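TTHB210-like domain-containing protein (Thermus thermophilus, PDB 3VG8) is of unknown function but falls under the sigma-E/anti-sigma-E regulatory system and assembles into a homodecamer. Local coordinates at residues A35-R38 with A39-V43; Y60-I63 with G64-T67. The protein carries 1 engineered substitution. All coordinates share one frame; numbering follows the deposited sequence.

Contact 1. Residues A35-R38 with A39-V43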
# COMPACT_ATOMS: atom_id res chain seq x y z
N ALA F 35 27.97 12.74 17.96
CA ALA F 35 26.99 13.55 17.24
C ALA F 35 25.67 13.58 18.00
O ALA F 35 25.05 12.53 18.22
CB ALA F 35 26.76 13.00 15.84
N TYR F 36 25.25 14.78 18.38
CA TYR F 36 24.01 14.98 19.12
C TYR F 36 22.93 15.60 18.24
O TYR F 36 23.25 16.30 17.27
CB TYR F 36 24.28 15.92 20.29
CG TYR F 36 25.21 15.35 21.33
CD1 TYR F 36 26.60 15.39 21.16
CD2 TYR F 36 24.71 14.71 22.47
CE1 TYR F 36 27.46 14.80 22.09
CE2 TYR F 36 25.56 14.12 23.41
CZ TYR F 36 26.93 14.17 23.21
OH TYR F 36 27.77 13.57 24.13
N ASP F 37 21.66 15.34 18.56
CA ASP F 37 20.59 15.95 17.78
C ASP F 37 20.21 17.31 18.39
O ASP F 37 20.87 17.79 19.31
CB ASP F 37 19.36 15.05 17.67
CG ASP F 37 18.76 14.67 19.02
OD1 ASP F 37 18.92 15.43 20.02
OD2 ASP F 37 18.10 13.61 19.06
N ARG F 38 19.17 17.95 17.87
CA ARG F 38 18.76 19.26 18.38
C ARG F 38 18.27 19.23 19.82
O ARG F 38 18.22 20.27 20.48
CB ARG F 38 17.68 19.87 17.47
CG ARG F 38 18.17 20.24 16.05
CD ARG F 38 17.13 21.11 15.32
NE ARG F 38 17.41 21.32 13.90
CZ ARG F 38 18.28 22.21 13.43
NH1 ARG F 38 18.96 22.98 14.25
NH2 ARG F 38 18.46 22.33 12.12
N ALA F 39 17.91 18.05 20.32
CA ALA F 39 17.41 17.91 21.68
C ALA F 39 18.56 17.63 22.64
O ALA F 39 18.38 17.54 23.85
CB ALA F 39 16.37 16.77 21.75
N GLY F 40 19.76 17.47 22.10
CA GLY F 40 20.89 17.21 22.96
C GLY F 40 21.10 15.75 23.28
O GLY F 40 21.89 15.43 24.16
N ASN F 41 20.38 14.87 22.58
CA ASN F 41 20.52 13.42 22.76
C ASN F 41 21.68 12.93 21.86
O ASN F 41 21.82 13.39 20.72
CB ASN F 41 19.27 12.69 22.29
CG ASN F 41 18.04 13.09 23.07
OD1 ASN F 41 18.06 13.10 24.29
ND2 ASN F 41 16.97 13.43 22.35
N LEU F 42 22.49 12.02 22.38
CA LEU F 42 23.59 11.45 21.61
C LEU F 42 23.02 10.47 20.57
O LEU F 42 22.37 9.48 20.92
CB LEU F 42 24.56 10.72 22.53
CG LEU F 42 25.71 9.98 21.83
CD1 LEU F 42 26.60 10.97 21.09
CD2 LEU F 42 26.53 9.22 22.90
N VAL F 43 23.29 10.75 19.31
CA VAL F 43 22.80 9.94 18.19
C VAL F 43 23.81 8.88 17.73
O VAL F 43 23.42 7.74 17.41
CB VAL F 43 22.46 10.87 16.98
CG1 VAL F 43 21.97 10.06 15.79
CG2 VAL F 43 21.36 11.85 17.40
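A39 and N41 both send their backbone N-H to one carboxylate oxygen of D37. A39 N donates to D37 OD1 over 2.8 Å, the Asx turn bond, and the methyl of A39 lies against the same oxygen. D37 has CG between its backbone N and carbonyl carbon (chi1 59°), which turns the carboxylate back to the backbone of the next residues, where OD1 meets A39 N and N41 N. G40 N bonds to D37 O at 3.0 Å, with the donor well above the carbonyl plane. G40 has positive phi (87°), where a CB would press on the carbonyl O of A39, so glycine suits the place. N41 N reaches D37 OD1 at 3.0 Å from the face opposite to that met by A39 N, both donors standing clear of the carboxylate plane. The N41 amide is turned 77° against that plane, and ND2 adds a weak bond to D37 OD2, whereas OD1 of N41 is bound by K8 of a second subunit. N41 O takes D37 N at 2.9 Å and also receives the CA-H of Y36. L42 lays CD1 over one face of the Y36 ring, a CH-pi contact 4.0 Å from the centroid; its CB meets Y36 CE2, and G40 O lies at the ring edge. V43 N closes on A35 O at 2.7 Å, and V43 CG2 packs at D37 CB, near V110 of helix 104-110. The type I turn D37-G40, the D37 N to N41 O pairing and left-handed G40 together make a 3:5 beta hairpin with a G1 beta bulge.

Contact 2. Residues Y60-I63 with G64-T67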
# COMPACT_ATOMS: atom_id res chain seq x y z
N TYR F 60 44.67 -0.85 14.88
CA TYR F 60 44.00 0.08 15.78
C TYR F 60 43.47 -0.77 16.93
O TYR F 60 42.55 -1.58 16.73
CB TYR F 60 42.84 0.77 15.07
CG TYR F 60 43.25 1.84 14.09
CD1 TYR F 60 43.59 3.11 14.53
CD2 TYR F 60 43.26 1.59 12.73
CE1 TYR F 60 43.92 4.11 13.64
CE2 TYR F 60 43.59 2.59 11.82
CZ TYR F 60 43.91 3.84 12.28
OH TYR F 60 44.21 4.84 11.37
N VAL F 61 44.05 -0.60 18.11
CA VAL F 61 43.64 -1.39 19.27
C VAL F 61 43.22 -0.49 20.41
O VAL F 61 43.83 0.58 20.63
CB VAL F 61 44.78 -2.30 19.75
CG1 VAL F 61 44.28 -3.24 20.84
CG2 VAL F 61 45.34 -3.10 18.58
N ASP F 62 42.18 -0.90 21.13
CA ASP F 62 41.67 -0.16 22.28
C ASP F 62 41.39 1.29 21.93
O ASP F 62 41.86 2.19 22.61
CB ASP F 62 42.71 -0.20 23.42
CG ASP F 62 42.11 0.15 24.79
OD1 ASP F 62 42.89 0.57 25.67
OD2 ASP F 62 40.88 0.00 24.99
N ILE F 63 40.63 1.53 20.87
CA ILE F 63 40.33 2.89 20.45
C ILE F 63 39.02 3.41 21.06
O ILE F 63 38.07 2.64 21.25
CB ILE F 63 40.25 2.97 18.90
CG1 ILE F 63 41.49 2.34 18.29
CG2 ILE F 63 40.18 4.41 18.44
CD1 ILE F 63 42.78 3.04 18.69
N GLY F 64 39.00 4.70 21.38
CA GLY F 64 37.82 5.33 21.97
C GLY F 64 37.44 4.93 23.39
O GLY F 64 36.33 5.20 23.84
N THR F 65 38.37 4.30 24.12
CA THR F 65 38.07 3.85 25.47
C THR F 65 37.65 4.96 26.43
O THR F 65 36.62 4.84 27.11
CB THR F 65 39.27 3.11 26.06
OG1 THR F 65 39.82 2.26 25.05
CG2 THR F 65 38.84 2.24 27.26
N LYS F 66 38.45 6.03 26.48
CA LYS F 66 38.16 7.18 27.35
C LYS F 66 36.77 7.74 27.05
O LYS F 66 35.92 7.82 27.93
CB LYS F 66 39.23 8.28 27.14
CG LYS F 66 39.03 9.56 27.96
CD LYS F 66 40.12 10.60 27.63
CE LYS F 66 39.87 11.95 28.29
NZ LYS F 66 40.83 13.03 27.84
N THR F 67 36.56 8.13 25.80
CA THR F 67 35.29 8.70 25.37
C THR F 67 34.12 7.74 25.64
O THR F 67 33.13 8.13 26.26
CB THR F 67 35.32 9.03 23.85
OG1 THR F 67 36.36 9.98 23.60
CG2 THR F 67 33.98 9.60 23.39
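D62 and T65 meet through a single, very short hydrogen bond, T65 OG1 to D62 OD2 at 2.5 Å. The two side chains cross at about a right angle, and the hydroxyl keeps to one oxygen: D62 OD1 stays 3.6 Å from T65 OG1, while the T65 methyl CG2 rests at 3.8 Å from D62 OD2. The extended start of the D62 side chain (chi1 -162°, CG opposite the backbone N) carries the carboxylate forward to the threonine, whose OG1 lies beside its own backbone N at the first turn of helix 65-71. A negative group this close to a helix N terminus would probably be favoured by the helix dipole. With an alanine in place of D62 the acceptor is gone, and the T65 hydroxyl would probably lose this mate and be freer to turn. In the next shell the backbone sets the geometry. D62 itself has positive phi, at a corner of the chain, and G64 at the N-cap position does too (69°), where a CB would clash with I63 O; I63 lies between these two. Farther out, D62 N is bound by N80 of a neighbouring subunit, whose H78 packs on both D62 and T65, and K66 forms a salt bridge with D24. The turn thus leads from strand 60-61 into helix 65-71: I63 leans on F47 of strand 42-50, while Y60 and I63 form an antiparallel ladder with a strand of that neighbouring subunit, a beta pairing that bridges the two chains.

In the fold
Coming from the N-terminal helix 3-10 and strand 20-23, the chain reaches strand 33-36 and reverses at contact 1, which closes the hairpin to strand 42-50, the central strand of the five-stranded antiparallel sheet. After helix 51-55 it passes through strand 60-61 to contact 2, which closes the short turn into helix 65-71; strands 78-84 and 94-100 then complete the sheet. The two contacts follow in series, neither nested nor crossed, with centres about 22 Å apart and nearest atoms about 7 Å apart. Strand 42-50 links them: it starts in contact 1, and its F47 packs against I63 of contact 2. Both also face other subunits.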